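Local coordinates for phist (Plasmodium falciparum, PDB 4JLE), which binds the virulence factor PfEMP1, probably through this PHIST domain and the ATS region of PfEMP1, and comigrates with it to knobs on the host red cell surface, at residues K57-I62 / F89-Y94. Numbering follows the deposited sequence.
Sequences KVEENI and FEMQGY
Met-91 lies alongside the chain of Glu-59, its thioether overlapping the aliphatic part of the glutamate while the two side chains slide past each other in opposite directions from neighbouring helices. The methyl CE sits 3.8 Å from CG of Glu-59, an apolar contact, and also lies beside the carboxylate, 3.4 Å from OE1 of Glu-59. About one turn further along, CD1 at the end of Ile-62 meets the sulfur SD of Met-91 at 3.8 Å, so the two residues of helix 37-72 share the one methionine. Met-91 runs straight through CG to SD and then bends at its last torsion (chi3 -80°), which turns CE toward Glu-59. The glutamate, by contrast, stays extended past CG (chi2 -170°) and delivers its carboxylate toward the facing helix. There OE1 is hydrogen-bonded to ND1 of His-88, the residue just before 89-94, which should help hold the buried acid in place. The closest CA pair, Glu-59 and Met-91, is 8.4 Å apart, the gap filled by side chains. Phe-55 and Phe-63 of helix 37-72 also touch Met-91. The contact thus joins consecutive helices of the PHIST three-helix bundle, near the middle of 77-110 and somewhat past the middle of 37-72; helix 117-163 of the second subunit packs beside it, touching both segments, with its Met-138 on Val-58, Phe-139 on Asn-61 and Trp-142 on Met-91.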
ATOM      1  N   LYS B  57     -14.895  -1.990   1.780  1.00 50.90           N
ATOM      2  CA  LYS B  57     -16.121  -2.261   2.523  1.00 51.05           C
ATOM      3  C   LYS B  57     -15.783  -2.717   3.966  1.00 55.07           C
ATOM      4  O   LYS B  57     -16.480  -2.304   4.890  1.00 55.71           O
ATOM      5  CB  LYS B  57     -17.013  -3.292   1.832  1.00 53.55           C
ATOM      6  CG  LYS B  57     -17.778  -2.753   0.629  1.00 81.89           C
ATOM      7  CD  LYS B  57     -18.511  -3.896  -0.069  1.00 97.61           C
ATOM      8  CE  LYS B  57     -19.095  -3.547  -1.414  1.00101.43           C
ATOM      9  NZ  LYS B  57     -18.462  -4.362  -2.485  1.00102.55           N
ATOM     10  N   VAL B  58     -14.707  -3.522   4.162  1.00 50.40           N
ATOM     11  CA  VAL B  58     -14.266  -3.951   5.498  1.00 50.22           C
ATOM     12  C   VAL B  58     -13.826  -2.712   6.301  1.00 55.51           C
ATOM     13  O   VAL B  58     -14.249  -2.568   7.441  1.00 56.18           O
ATOM     14  CB  VAL B  58     -13.159  -5.035   5.492  1.00 52.83           C
ATOM     15  CG1 VAL B  58     -12.709  -5.377   6.914  1.00 51.78           C
ATOM     16  CG2 VAL B  58     -13.613  -6.289   4.738  1.00 51.94           C
ATOM     17  N   GLU B  59     -13.036  -1.799   5.695  1.00 51.70           N
ATOM     18  CA  GLU B  59     -12.588  -0.571   6.362  1.00 51.63           C
ATOM     19  C   GLU B  59     -13.752   0.289   6.809  1.00 57.89           C
ATOM     20  O   GLU B  59     -13.730   0.786   7.932  1.00 58.50           O
ATOM     21  CB  GLU B  59     -11.673   0.244   5.471  1.00 52.58           C
ATOM     22  CG  GLU B  59     -10.278  -0.341   5.321  1.00 64.06           C
ATOM     23  CD  GLU B  59      -9.339   0.619   4.618  1.00 97.01           C
ATOM     24  OE1 GLU B  59      -8.310   1.003   5.224  1.00 94.02           O
ATOM     25  OE2 GLU B  59      -9.652   1.008   3.469  1.00102.19           O
ATOM     26  N   GLU B  60     -14.780   0.434   5.957  1.00 55.44           N
ATOM     27  CA  GLU B  60     -16.007   1.182   6.253  1.00 55.44           C
ATOM     28  C   GLU B  60     -16.699   0.594   7.472  1.00 57.82           C
ATOM     29  O   GLU B  60     -17.124   1.330   8.355  1.00 57.41           O
ATOM     30  CB  GLU B  60     -16.975   1.142   5.044  1.00 56.86           C
ATOM     31  CG  GLU B  60     -16.607   2.073   3.905  1.00 72.11           C
ATOM     32  CD  GLU B  60     -17.319   1.888   2.568  1.00 98.75           C
ATOM     33  OE1 GLU B  60     -18.348   1.176   2.515  1.00 89.35           O
ATOM     34  OE2 GLU B  60     -16.832   2.456   1.563  1.00 89.43           O
ATOM     35  N   ASN B  61     -16.806  -0.742   7.510  1.00 54.43           N
ATOM     36  CA  ASN B  61     -17.445  -1.481   8.598  1.00 54.62           C
ATOM     37  C   ASN B  61     -16.686  -1.270   9.920  1.00 56.82           C
ATOM     38  O   ASN B  61     -17.334  -1.109  10.948  1.00 57.09           O
ATOM     39  CB  ASN B  61     -17.580  -2.972   8.249  1.00 50.83           C
ATOM     40  CG  ASN B  61     -18.571  -3.244   7.126  1.00 74.38           C
ATOM     41  OD1 ASN B  61     -19.409  -2.399   6.778  1.00 71.04           O
ATOM     42  ND2 ASN B  61     -18.493  -4.434   6.525  1.00 58.90           N
ATOM     43  N   ILE B  62     -15.340  -1.228   9.884  1.00 51.28           N
ATOM     44  CA  ILE B  62     -14.535  -0.989  11.089  1.00 50.47           C
ATOM     45  C   ILE B  62     -14.817   0.430  11.588  1.00 53.43           C
ATOM     46  O   ILE B  62     -15.137   0.608  12.755  1.00 53.98           O
ATOM     47  CB  ILE B  62     -13.017  -1.229  10.832  1.00 51.70           C
ATOM     48  CG1 ILE B  62     -12.729  -2.705  10.450  1.00 50.51           C
ATOM     49  CG2 ILE B  62     -12.180  -0.771  12.039  1.00 51.37           C
ATOM     50  CD1 ILE B  62     -11.411  -2.946   9.699  1.00 47.03           C
ATOM     51  N   PHE B  89      -3.624   3.293   6.504  1.00 50.05           N
ATOM     52  CA  PHE B  89      -2.247   3.088   6.060  1.00 48.54           C
ATOM     53  C   PHE B  89      -1.690   1.757   6.508  1.00 48.86           C
ATOM     54  O   PHE B  89      -0.991   1.078   5.759  1.00 48.33           O
ATOM     55  CB  PHE B  89      -1.361   4.206   6.634  1.00 50.70           C
ATOM     56  CG  PHE B  89      -1.550   5.590   6.034  1.00 52.72           C
ATOM     57  CD1 PHE B  89      -1.398   5.802   4.660  1.00 54.70           C
ATOM     58  CD2 PHE B  89      -1.759   6.694   6.854  1.00 54.47           C
ATOM     59  CE1 PHE B  89      -1.522   7.080   4.118  1.00 56.25           C
ATOM     60  CE2 PHE B  89      -1.897   7.977   6.307  1.00 58.57           C
ATOM     61  CZ  PHE B  89      -1.735   8.166   4.949  1.00 56.76           C
ATOM     62  N   GLU B  90      -1.949   1.405   7.750  1.00 44.29           N
ATOM     63  CA  GLU B  90      -1.486   0.133   8.334  1.00 43.23           C
ATOM     64  C   GLU B  90      -2.204  -1.063   7.669  1.00 45.47           C
ATOM     65  O   GLU B  90      -1.544  -2.041   7.323  1.00 44.43           O
ATOM     66  CB  GLU B  90      -1.715   0.130   9.836  1.00 43.81           C
ATOM     67  CG  GLU B  90      -0.891   1.182  10.562  1.00 54.21           C
ATOM     68  CD  GLU B  90      -0.946   1.033  12.066  1.00 94.05           C
ATOM     69  OE1 GLU B  90      -1.770   1.724  12.708  1.00 83.88           O
ATOM     70  OE2 GLU B  90      -0.214   0.165  12.593  1.00105.57           O
ATOM     71  N   MET B  91      -3.527  -0.933   7.429  1.00 41.88           N
ATOM     72  CA  MET B  91      -4.350  -1.959   6.759  1.00 42.64           C
ATOM     73  C   MET B  91      -3.915  -2.149   5.300  1.00 46.14           C
ATOM     74  O   MET B  91      -3.775  -3.300   4.868  1.00 46.95           O
ATOM     75  CB  MET B  91      -5.841  -1.638   6.872  1.00 44.58           C
ATOM     76  CG  MET B  91      -6.329  -1.762   8.296  1.00 47.74           C
ATOM     77  SD  MET B  91      -8.103  -1.592   8.536  1.00 53.06           S
ATOM     78  CE  MET B  91      -8.329   0.149   8.495  1.00 49.33           C
ATOM     79  N   GLN B  92      -3.599  -1.032   4.577  1.00 41.43           N
ATOM     80  CA  GLN B  92      -3.050  -1.072   3.211  1.00 40.88           C
ATOM     81  C   GLN B  92      -1.746  -1.856   3.210  1.00 46.84           C
ATOM     82  O   GLN B  92      -1.570  -2.727   2.367  1.00 47.83           O
ATOM     83  CB  GLN B  92      -2.815   0.334   2.623  1.00 41.55           C
ATOM     84  CG  GLN B  92      -4.102   1.121   2.300  1.00 62.17           C
ATOM     85  CD  GLN B  92      -4.667   0.878   0.907  1.00 85.15           C
ATOM     86  OE1 GLN B  92      -5.024  -0.251   0.540  1.00 79.68           O
ATOM     87  NE2 GLN B  92      -4.814   1.948   0.112  1.00 73.93           N
ATOM     88  N   GLY B  93      -0.897  -1.600   4.205  1.00 44.11           N
ATOM     89  CA  GLY B  93       0.383  -2.270   4.396  1.00 44.16           C
ATOM     90  C   GLY B  93       0.268  -3.783   4.515  1.00 51.92           C
ATOM     91  O   GLY B  93       1.035  -4.529   3.899  1.00 51.87           O
ATOM     92  N   TYR B  94      -0.713  -4.247   5.295  1.00 50.83           N
ATOM     93  CA  TYR B  94      -0.980  -5.668   5.469  1.00 52.01           C
ATOM     94  C   TYR B  94      -1.552  -6.284   4.193  1.00 48.75           C
ATOM     95  O   TYR B  94      -1.162  -7.393   3.845  1.00 45.78           O
ATOM     96  CB  TYR B  94      -1.925  -5.892   6.651  1.00 56.86           C
ATOM     97  CG  TYR B  94      -1.173  -6.001   7.953  1.00 65.66           C
ATOM     98  CD1 TYR B  94      -0.502  -7.176   8.300  1.00 69.87           C
ATOM     99  CD2 TYR B  94      -1.076  -4.912   8.818  1.00 67.40           C
ATOM    100  CE1 TYR B  94       0.214  -7.273   9.492  1.00 73.67           C
ATOM    101  CE2 TYR B  94      -0.402  -5.013  10.035  1.00 68.91           C
ATOM    102  CZ  TYR B  94       0.246  -6.193  10.367  1.00 83.65           C
ATOM    103  OH  TYR B  94       0.926  -6.296  11.562  1.00 91.88           O
TER